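Local coordinates for protein Exo-beta-1,4-mannosidase (Rhizomucor miehei, PDB 4LYP) that probably hydrolyses terminal beta-mannose residues from the non-reducing ends of beta-mannosides, and can also transfer sugars by transglycosylation, at residues W233-E238 and A244-E249; D306-A311 and D365-K370; L83-M88 and D132-T137. All coordinates share one frame; numbering follows the deposited sequence.

In the fold
All three contacts are buried packing within a TIM barrel, and none shares a helix or strand with another. Interaction 1 joins barrel strand 230-234 to the helix that follows it, aliphatic against aromatic, and its first segment runs on into a guanidine-binding glutamate. Interactions 2 and 3 each press together two neighbouring outer helices: 308-329 with 362-380, and 78-90 with 125-140. Interaction 3 is purely aliphatic across the helix gap, whereas interaction 2, its centre about 22 Å from the chain centre and the most peripheral by that measure, adds a tyrosine edge and the carboxylate of a partly exposed glutamate. Interactions 1 and 3 lie on opposite sides of the chain centre.

Interaction 1: W233-E238 and A244-E249; sequences WQIANE and ASWFEE. With GAI (guanidine), chain C.
I235 bridges to W246 and F247 just past the end of barrel strand 230-234, inside the beta-alpha-beta unit that runs through helix 244-257 to strand 262-264 of this TIM barrel. The isoleucine divides its two branches between the aromatic residues. With chi1 at -66°, I235 CG2 lies anti to the backbone N and takes the tryptophan, 3.5 Å from W246 CH2 at the far end of the indole. The other branch, extended through CG1, carries I235 CD1 to the rim of the phenylalanine, 3.9 Å from F247 CD1 and close to the ring plane. The isoleucine and tryptophan side chains run past one another in opposite directions, while the isoleucine meets the phenylalanine at about a right angle.

On the helix, W246 has CG anti to its backbone N (chi1 176°), which carries the outer end of the indole up to I235; its NE1 is hydrogen-bonded to N202, so the ring is tethered by its polar edge as well as by packing. The two aromatic rings also touch each other: W246 CE3 stands 4.0 Å above the plane of the F247 ring, over its centre. I250 and I254, further along the same helix, extend the apolar lining around I235.

Three residues beyond I235 the chain reaches E238. An Asn-Glu pair after the fourth barrel strand, as N237 and E238 form here, is a familiar feature of family 5 glycoside hydrolase active sites. H291 bonds E238 OE2 and W153 bonds E238 OE1. Guanidine N1 sits across both oxygens, donating to E238 OE2 at 2.8 Å and only weakly to E238 OE1, while guanidine N2 donates to E238 OE1 at 2.8 Å, with an N-H...O angle of 141°.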
loop_
_atom_site.group_PDB
_atom_site.type_symbol
_atom_site.label_atom_id
_atom_site.label_comp_id
_atom_site.label_asym_id
_atom_site.label_seq_id
_atom_site.Cartn_x
_atom_site.Cartn_y
_atom_site.Cartn_z
ATOM N N TRP A 233 1.064 9.838 -6.523
ATOM C CA TRP A 233 0.706 8.750 -7.460
ATOM C C TRP A 233 1.814 7.738 -7.375
ATOM O O TRP A 233 2.990 8.077 -7.488
ATOM C CB TRP A 233 0.658 9.267 -8.883
ATOM C CG TRP A 233 -0.421 10.294 -9.044
ATOM C CD1 TRP A 233 -0.287 11.683 -9.140
ATOM C CD2 TRP A 233 -1.844 10.051 -9.072
ATOM N NE1 TRP A 233 -1.527 12.278 -9.189
ATOM C CE2 TRP A 233 -2.497 11.324 -9.158
ATOM C CE3 TRP A 233 -2.622 8.880 -9.050
ATOM C CZ2 TRP A 233 -3.868 11.437 -9.194
ATOM C CZ3 TRP A 233 -3.990 8.995 -9.073
ATOM C CH2 TRP A 233 -4.609 10.267 -9.165
ATOM N N GLN A 234 1.454 6.473 -7.167
ATOM C CA GLN A 234 2.456 5.397 -7.023
ATOM C C GLN A 234 2.346 4.457 -8.199
ATOM O O GLN A 234 1.238 3.967 -8.496
ATOM C CB GLN A 234 2.268 4.701 -5.689
ATOM C CG GLN A 234 3.235 3.539 -5.502
ATOM C CD GLN A 234 3.167 3.136 -4.057
ATOM O OE1 GLN A 234 2.297 2.312 -3.676
ATOM N NE2 GLN A 234 4.033 3.716 -3.207
ATOM N N ILE A 235 3.477 4.250 -8.891
ATOM C CA ILE A 235 3.449 3.464 -10.148
ATOM C C ILE A 235 2.643 2.159 -9.946
ATOM O O ILE A 235 1.682 1.852 -10.670
ATOM C CB ILE A 235 4.858 3.181 -10.618
ATOM C CG1 ILE A 235 5.613 4.452 -11.044
ATOM C CG2 ILE A 235 4.786 2.202 -11.830
ATOM C CD1 ILE A 235 7.101 4.233 -11.318
ATOM N N ALA A 236 3.114 1.333 -8.995
ATOM C CA ALA A 236 2.493 0.038 -8.809
ATOM C C ALA A 236 3.013 -0.507 -7.504
ATOM O O ALA A 236 4.090 -0.197 -7.025
ATOM C CB ALA A 236 2.837 -0.974 -9.939
ATOM N N ASN A 237 2.242 -1.452 -6.929
ATOM C CA ASN A 237 2.682 -2.176 -5.737
ATOM C C ASN A 237 3.768 -3.213 -6.157
ATOM O O ASN A 237 3.485 -4.161 -6.901
ATOM C CB ASN A 237 1.485 -2.897 -5.127
ATOM C CG ASN A 237 1.870 -3.656 -3.918
ATOM O OD1 ASN A 237 2.523 -3.091 -2.994
ATOM N ND2 ASN A 237 1.517 -4.920 -3.858
ATOM N N GLU A 238 4.985 -3.018 -5.622
ATOM C CA GLU A 238 6.067 -4.034 -5.642
ATOM C C GLU A 238 6.475 -4.500 -7.045
ATOM O O GLU A 238 6.528 -5.696 -7.288
ATOM C CB GLU A 238 5.722 -5.206 -4.759
ATOM C CG GLU A 238 5.414 -4.804 -3.313
ATOM C CD GLU A 238 5.352 -5.957 -2.374
ATOM O OE1 GLU A 238 5.467 -7.147 -2.814
ATOM O OE2 GLU A 238 5.258 -5.712 -1.126
ATOM N N ALA A 244 15.421 -0.028 -14.965
ATOM C CA ALA A 244 15.502 1.406 -14.707
ATOM C C ALA A 244 14.725 2.203 -15.762
ATOM O O ALA A 244 14.059 3.208 -15.481
ATOM C CB ALA A 244 16.956 1.895 -14.650
ATOM N N SER A 245 14.854 1.788 -17.030
ATOM C CA SER A 245 14.201 2.557 -18.114
ATOM C C SER A 245 12.683 2.568 -17.963
ATOM O O SER A 245 12.028 3.528 -18.351
ATOM C CB SER A 245 14.570 1.921 -19.467
ATOM O OG SER A 245 14.237 0.510 -19.493
ATOM N N TRP A 246 12.104 1.492 -17.390
ATOM C CA TRP A 246 10.644 1.454 -17.186
ATOM C C TRP A 246 10.258 2.422 -16.064
ATOM O O TRP A 246 9.308 3.193 -16.216
ATOM C CB TRP A 246 10.205 0.042 -16.913
ATOM C CG TRP A 246 8.763 -0.122 -16.601
ATOM C CD1 TRP A 246 7.746 -0.186 -17.496
ATOM C CD2 TRP A 246 8.160 -0.250 -15.262
ATOM N NE1 TRP A 246 6.531 -0.362 -16.843
ATOM C CE2 TRP A 246 6.743 -0.418 -15.481
ATOM C CE3 TRP A 246 8.664 -0.230 -13.958
ATOM C CZ2 TRP A 246 5.855 -0.583 -14.435
ATOM C CZ3 TRP A 246 7.758 -0.466 -12.911
ATOM C CH2 TRP A 246 6.364 -0.595 -13.154
ATOM N N PHE A 247 11.020 2.428 -14.955
ATOM C CA PHE A 247 10.763 3.400 -13.930
ATOM C C PHE A 247 10.880 4.795 -14.481
ATOM O O PHE A 247 10.048 5.671 -14.126
ATOM C CB PHE A 247 11.726 3.245 -12.762
ATOM C CG PHE A 247 11.431 2.054 -11.901
ATOM C CD1 PHE A 247 10.340 2.050 -10.989
ATOM C CD2 PHE A 247 12.232 0.878 -11.973
ATOM C CE1 PHE A 247 10.082 0.965 -10.191
ATOM C CE2 PHE A 247 11.943 -0.211 -11.144
ATOM C CZ PHE A 247 10.873 -0.159 -10.250
ATOM N N GLU A 248 11.897 5.086 -15.290
ATOM C CA GLU A 248 12.058 6.448 -15.830
ATOM C C GLU A 248 10.851 6.833 -16.670
ATOM O O GLU A 248 10.254 7.906 -16.562
ATOM C CB GLU A 248 13.344 6.498 -16.690
ATOM C CG GLU A 248 13.594 7.855 -17.330
ATOM C CD GLU A 248 13.891 8.815 -16.255
ATOM O OE1 GLU A 248 14.672 8.526 -15.313
ATOM O OE2 GLU A 248 13.373 9.901 -16.384
ATOM N N GLU A 249 10.428 5.912 -17.542
ATOM C CA GLU A 249 9.363 6.261 -18.461
ATOM C C GLU A 249 8.023 6.429 -17.748
ATOM O O GLU A 249 7.277 7.356 -18.056
ATOM C CB GLU A 249 9.313 5.148 -19.525
ATOM C CG GLU A 249 8.717 5.585 -20.838
ATOM C CD GLU A 249 7.498 4.816 -20.941
ATOM O OE1 GLU A 249 7.309 3.888 -21.798
ATOM O OE2 GLU A 249 6.745 5.110 -20.045
HETATM C C GAI C . 4.241 -9.455 -0.652
HETATM N N1 GAI C . 4.439 -8.247 -0.125
HETATM N N2 GAI C . 4.870 -9.674 -1.819
HETATM N N3 GAI C . 3.448 -10.330 -0.145
#

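Interaction 2: D306-A311 and D365-K370; sequences DGLPHA and DEYYQK
L308 and E366 both carry CG on the far side from the backbone N, with chi1 at -170° and 173°, and these torsions send a leucine from one helix and a glutamate from the other into the gap between them. Beyond CG the glutamate stays extended, bringing its carboxylate over the leucine branch. L308 CD2 sits squarely over one face of that carboxylate, 3.4 Å from E366 CD and nearly as near to both oxygens, while the aliphatic CB and CG of E366 also lie along the same methyl.

Polar partners keep the carboxylate in place. K370, one turn on along the same helix, forms a salt bridge, with NZ 2.8 Å from E366 OE2. The ammonium comes in 46° out of the carboxylate plane, on the face opposite to the leucine methyl, and N312 ND2 donates to the same oxygen. The acid is thus gripped through OE2 while its other face packs on hydrocarbon; the nearby positive charge would probably favour its ionised form.

Y367 works beside it. Its ring presents an edge to the first turn of the other helix: Y367 CE1 lies 3.6 Å from A311 O, which is in the ring plane, and 4.1 Å from A311 CB. Near the root of the tyrosine, L308 CD1 lies 4.2 Å from Y367 CB.

The contact joins helix 308-329 to helix 362-380, the outer helices that follow barrel strands 288-292 and 333-338. N312 and M315 of the first helix extend the cover over Y367, and V294 and M340 from loops add to it. The second helix also leans on helix 429-448 through D365, Y368 and Q369, while Y368 meets the ring of F338 at the end of strand 333-338.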
loop_
_atom_site.group_PDB
_atom_site.type_symbol
_atom_site.label_atom_id
_atom_site.label_comp_id
_atom_site.label_asym_id
_atom_site.label_seq_id
_atom_site.Cartn_x
_atom_site.Cartn_y
_atom_site.Cartn_z
ATOM N N ASP A 306 10.005 -18.553 20.306
ATOM C CA ASP A 306 11.273 -17.888 20.551
ATOM C C ASP A 306 11.729 -17.070 19.359
ATOM O O ASP A 306 12.884 -16.603 19.319
ATOM C CB ASP A 306 12.367 -18.915 20.895
ATOM C CG ASP A 306 12.007 -19.726 22.112
ATOM O OD1 ASP A 306 11.454 -19.132 23.088
ATOM O OD2 ASP A 306 12.253 -20.953 22.092
ATOM N N GLY A 307 10.874 -16.893 18.343
ATOM C CA GLY A 307 11.316 -16.274 17.079
ATOM C C GLY A 307 11.339 -14.760 17.060
ATOM O O GLY A 307 11.798 -14.187 16.059
ATOM N N LEU A 308 10.874 -14.066 18.106
ATOM C CA LEU A 308 10.706 -12.632 17.954
ATOM C C LEU A 308 12.013 -11.829 17.957
ATOM O O LEU A 308 12.175 -10.899 17.165
ATOM C CB LEU A 308 9.717 -12.053 18.955
ATOM C CG LEU A 308 9.279 -10.603 18.753
ATOM C CD1 LEU A 308 8.623 -10.429 17.390
ATOM C CD2 LEU A 308 8.412 -10.170 19.928
ATOM N N PRO A 309 12.985 -12.127 18.830
ATOM C CA PRO A 309 14.207 -11.300 18.852
ATOM C C PRO A 309 14.879 -11.211 17.454
ATOM O O PRO A 309 15.285 -10.105 17.041
ATOM C CB PRO A 309 15.149 -12.039 19.853
ATOM C CG PRO A 309 14.096 -12.532 20.876
ATOM C CD PRO A 309 12.950 -13.049 19.989
ATOM N N HIS A 310 14.968 -12.328 16.712
ATOM C CA HIS A 310 15.599 -12.241 15.403
ATOM C C HIS A 310 14.776 -11.342 14.461
ATOM O O HIS A 310 15.371 -10.624 13.663
ATOM C CB HIS A 310 15.713 -13.654 14.828
ATOM C CG HIS A 310 16.350 -13.720 13.461
ATOM N ND1 HIS A 310 17.555 -13.128 13.188
ATOM C CD2 HIS A 310 15.942 -14.308 12.306
ATOM C CE1 HIS A 310 17.921 -13.446 11.924
ATOM N NE2 HIS A 310 16.961 -14.128 11.391
ATOM N N ALA A 311 13.422 -11.371 14.537
ATOM C CA ALA A 311 12.641 -10.460 13.705
ATOM C C ALA A 311 12.862 -9.008 14.108
ATOM O O ALA A 311 12.974 -8.119 13.232
ATOM C CB ALA A 311 11.153 -10.809 13.833
ATOM N N ASP A 365 2.558 -6.816 18.651
ATOM C CA ASP A 365 2.523 -5.515 19.364
ATOM C C ASP A 365 3.919 -5.106 19.704
ATOM O O ASP A 365 4.243 -3.903 19.550
ATOM C CB ASP A 365 1.699 -5.672 20.618
ATOM C CG ASP A 365 0.196 -5.779 20.340
ATOM O OD1 ASP A 365 -0.209 -5.801 19.195
ATOM O OD2 ASP A 365 -0.510 -5.822 21.355
ATOM N N GLU A 366 4.780 -5.998 20.180
ATOM C CA GLU A 366 6.129 -5.636 20.511
ATOM C C GLU A 366 6.931 -5.260 19.226
ATOM O O GLU A 366 7.674 -4.285 19.213
ATOM C CB GLU A 366 6.839 -6.786 21.217
ATOM C CG GLU A 366 8.297 -6.539 21.433
ATOM C CD GLU A 366 9.033 -7.692 22.122
ATOM O OE1 GLU A 366 8.413 -8.320 23.037
ATOM O OE2 GLU A 366 10.224 -7.903 21.818
ATOM N N TYR A 367 6.711 -6.034 18.146
ATOM C CA TYR A 367 7.375 -5.763 16.910
ATOM C C TYR A 367 7.041 -4.388 16.368
ATOM O O TYR A 367 7.910 -3.604 15.983
ATOM C CB TYR A 367 6.956 -6.854 15.900
ATOM C CG TYR A 367 7.642 -6.793 14.570
ATOM C CD1 TYR A 367 9.000 -7.123 14.395
ATOM C CD2 TYR A 367 6.858 -6.472 13.420
ATOM C CE1 TYR A 367 9.522 -7.132 13.141
ATOM C CE2 TYR A 367 7.428 -6.494 12.150
ATOM C CZ TYR A 367 8.758 -6.846 12.031
ATOM O OH TYR A 367 9.357 -6.915 10.786
ATOM N N TYR A 368 5.718 -4.055 16.383
ATOM C CA TYR A 368 5.282 -2.728 15.970
ATOM C C TYR A 368 5.892 -1.670 16.902
ATOM O O TYR A 368 6.388 -0.642 16.423
ATOM C CB TYR A 368 3.749 -2.577 16.072
ATOM C CG TYR A 368 2.922 -3.003 14.861
ATOM C CD1 TYR A 368 3.035 -4.255 14.241
ATOM C CD2 TYR A 368 1.950 -2.121 14.385
ATOM C CE1 TYR A 368 2.239 -4.591 13.142
ATOM C CE2 TYR A 368 1.140 -2.445 13.293
ATOM C CZ TYR A 368 1.295 -3.664 12.698
ATOM O OH TYR A 368 0.455 -3.952 11.630
ATOM N N GLN A 369 5.811 -1.896 18.214
ATOM C CA GLN A 369 6.249 -0.873 19.129
ATOM C C GLN A 369 7.735 -0.547 18.940
ATOM O O GLN A 369 8.127 0.621 18.942
ATOM C CB GLN A 369 5.972 -1.287 20.568
ATOM C CG GLN A 369 6.444 -0.218 21.567
ATOM C CD GLN A 369 5.985 -0.597 22.920
ATOM O OE1 GLN A 369 6.556 -1.520 23.511
ATOM N NE2 GLN A 369 4.909 -0.021 23.356
ATOM N N LYS A 370 8.569 -1.556 18.746
ATOM C CA LYS A 370 9.979 -1.332 18.555
ATOM C C LYS A 370 10.263 -0.663 17.233
ATOM O O LYS A 370 11.140 0.224 17.124
ATOM C CB LYS A 370 10.754 -2.632 18.710
ATOM C CG LYS A 370 10.764 -3.064 20.161
ATOM C CD LYS A 370 11.457 -4.389 20.382
ATOM C CE LYS A 370 11.653 -4.712 21.858
ATOM N NZ LYS A 370 12.327 -6.073 22.059
#

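Interaction 3: L83-M88 and D132-T137; sequences LEIKQM and DYLLDT
The apolar part rests on I85, which faces T137 and L134 across the groove between helices 78-90 and 125-140, two adjacent outer helices of the TIM barrel. The methyl of T137 nestles against the branch point of the isoleucine: T137 CG2 is 3.8 Å from I85 CB, and I85 CG1 and I85 CG2 lie at the same range. Further out, I85 CD1 meets L134 CD1 at 4.1 Å, the two side chains crossing at about a right angle; I85 has a second modelled conformer, so these details hold for one copy. L96, on strand 95-99, which comes between the helices in sequence, lies against I85 from the barrel side, and V98 of the same strand lies against L134.

The hydrogen bonding stays within the second helix. A chi1 of -51° sets T137 CG2 anti to the backbone N, toward I85, and turns the hydroxyl back along its own helix, where OG1 donates to Y133 O at 2.8 Å. The carbonyl also accepts the helical N-H of T137; the two donors arrive from opposite faces of its plane, OG1 being 35° out of it.

The threonine is therefore split by chemistry: its polar branch is satisfied by its own helix, and its methyl behaves as hydrocarbon toward the neighbour. Across the gap the helices are joined by van der Waals contact between aliphatic groups, without directional bonds between these segments.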
loop_
_atom_site.group_PDB
_atom_site.type_symbol
_atom_site.label_atom_id
_atom_site.label_comp_id
_atom_site.label_asym_id
_atom_site.label_seq_id
_atom_site.Cartn_x
_atom_site.Cartn_y
_atom_site.Cartn_z
ATOM N N LEU A 83 -16.967 4.792 9.014
ATOM C CA LEU A 83 -16.623 4.508 10.394
ATOM C C LEU A 83 -15.145 4.125 10.547
ATOM O O LEU A 83 -14.484 4.545 11.479
ATOM C CB LEU A 83 -17.531 3.389 10.922
ATOM C CG LEU A 83 -17.229 2.902 12.339
ATOM C CD1 LEU A 83 -17.249 3.961 13.409
ATOM C CD2 LEU A 83 -18.117 1.696 12.673
ATOM N N GLU A 84 -14.631 3.337 9.605
ATOM C CA GLU A 84 -13.242 2.886 9.697
ATOM C C GLU A 84 -12.301 4.070 9.469
ATOM O O GLU A 84 -11.245 4.155 10.140
ATOM C CB GLU A 84 -13.014 1.803 8.669
ATOM C CG GLU A 84 -13.723 0.489 9.118
ATOM C CD GLU A 84 -13.600 -0.675 8.175
ATOM O OE1 GLU A 84 -13.016 -0.557 7.053
ATOM O OE2 GLU A 84 -14.037 -1.771 8.594
ATOM N N ILE A 85 -12.631 4.992 8.559
ATOM C CA ILE A 85 -11.836 6.236 8.423
ATOM C C ILE A 85 -11.843 7.045 9.708
ATOM O O ILE A 85 -10.812 7.515 10.167
ATOM C CB ILE A 85 -12.320 7.119 7.211
ATOM C CG1 ILE A 85 -12.287 6.386 5.897
ATOM C CG2 ILE A 85 -11.456 8.369 7.164
ATOM C CD1 ILE A 85 -10.942 5.861 5.512
ATOM N N LYS A 86 -13.046 7.197 10.296
ATOM C CA LYS A 86 -13.150 7.900 11.593
ATOM C C LYS A 86 -12.313 7.190 12.649
ATOM O O LYS A 86 -11.532 7.861 13.420
ATOM C CB LYS A 86 -14.619 7.931 11.986
ATOM C CG LYS A 86 -14.855 8.670 13.339
ATOM C CD LYS A 86 -16.396 8.754 13.584
ATOM C CE LYS A 86 -16.644 9.509 14.877
ATOM N NZ LYS A 86 -16.400 8.735 16.098
ATOM N N GLN A 87 -12.315 5.861 12.727
ATOM C CA GLN A 87 -11.487 5.155 13.680
ATOM C C GLN A 87 -10.018 5.428 13.463
ATOM O O GLN A 87 -9.219 5.634 14.401
ATOM C CB GLN A 87 -11.700 3.607 13.610
ATOM C CG GLN A 87 -13.061 3.173 14.071
ATOM C CD GLN A 87 -13.366 1.737 13.702
ATOM O OE1 GLN A 87 -12.695 1.091 12.853
ATOM N NE2 GLN A 87 -14.425 1.189 14.284
ATOM N N MET A 88 -9.596 5.441 12.192
ATOM C CA MET A 88 -8.200 5.702 11.885
ATOM C C MET A 88 -7.848 7.143 12.238
ATOM O O MET A 88 -6.757 7.391 12.802
ATOM C CB MET A 88 -7.904 5.346 10.407
ATOM C CG MET A 88 -7.835 3.852 10.217
ATOM S SD MET A 88 -7.252 3.384 8.564
ATOM C CE MET A 88 -8.677 3.827 7.535
ATOM N N ASP A 132 -14.159 7.747 -5.227
ATOM C CA ASP A 132 -14.518 9.126 -4.994
ATOM C C ASP A 132 -14.916 9.323 -3.534
ATOM O O ASP A 132 -14.515 10.284 -2.906
ATOM C CB ASP A 132 -15.778 9.511 -5.848
ATOM C CG ASP A 132 -15.539 9.575 -7.331
ATOM O OD1 ASP A 132 -14.384 9.610 -7.814
ATOM O OD2 ASP A 132 -16.572 9.611 -8.049
ATOM N N TYR A 133 -15.743 8.432 -2.979
ATOM C CA TYR A 133 -16.166 8.546 -1.596
ATOM C C TYR A 133 -15.001 8.341 -0.627
ATOM O O TYR A 133 -14.914 9.038 0.388
ATOM C CB TYR A 133 -17.285 7.547 -1.242
ATOM C CG TYR A 133 -18.656 8.027 -1.582
ATOM C CD1 TYR A 133 -19.299 8.894 -0.760
ATOM C CD2 TYR A 133 -19.265 7.662 -2.798
ATOM C CE1 TYR A 133 -20.592 9.365 -1.086
ATOM C CE2 TYR A 133 -20.531 8.122 -3.136
ATOM C CZ TYR A 133 -21.179 8.984 -2.297
ATOM O OH TYR A 133 -22.431 9.441 -2.586
ATOM N N LEU A 134 -14.098 7.411 -0.935
ATOM C CA LEU A 134 -12.900 7.250 -0.114
ATOM C C LEU A 134 -12.130 8.546 0.013
ATOM O O LEU A 134 -11.814 9.006 1.112
ATOM C CB LEU A 134 -12.061 6.112 -0.706
ATOM C CG LEU A 134 -10.665 5.936 -0.022
ATOM C CD1 LEU A 134 -10.823 5.559 1.437
ATOM C CD2 LEU A 134 -9.929 4.865 -0.785
ATOM N N LEU A 135 -11.894 9.196 -1.128
ATOM C CA LEU A 135 -11.103 10.398 -1.134
ATOM C C LEU A 135 -11.841 11.560 -0.484
ATOM O O LEU A 135 -11.215 12.396 0.164
ATOM C CB LEU A 135 -10.672 10.767 -2.556
ATOM C CG LEU A 135 -9.595 9.834 -3.134
ATOM C CD1 LEU A 135 -9.379 10.051 -4.632
ATOM C CD2 LEU A 135 -8.267 10.031 -2.396
ATOM N N ASP A 136 -13.183 11.627 -0.626
ATOM C CA ASP A 136 -13.928 12.659 0.009
ATOM C C ASP A 136 -13.932 12.496 1.540
ATOM O O ASP A 136 -13.810 13.496 2.273
ATOM C CB ASP A 136 -15.379 12.720 -0.514
ATOM C CG ASP A 136 -16.106 13.869 0.119
ATOM O OD1 ASP A 136 -15.772 15.010 -0.195
ATOM O OD2 ASP A 136 -16.998 13.610 0.963
ATOM N N THR A 137 -14.022 11.254 2.020
ATOM C CA THR A 137 -14.019 10.998 3.442
ATOM C C THR A 137 -12.651 11.293 4.022
ATOM O O THR A 137 -12.525 11.880 5.107
ATOM C CB THR A 137 -14.475 9.569 3.745
ATOM O OG1 THR A 137 -15.722 9.309 3.054
ATOM C CG2 THR A 137 -14.638 9.305 5.211
#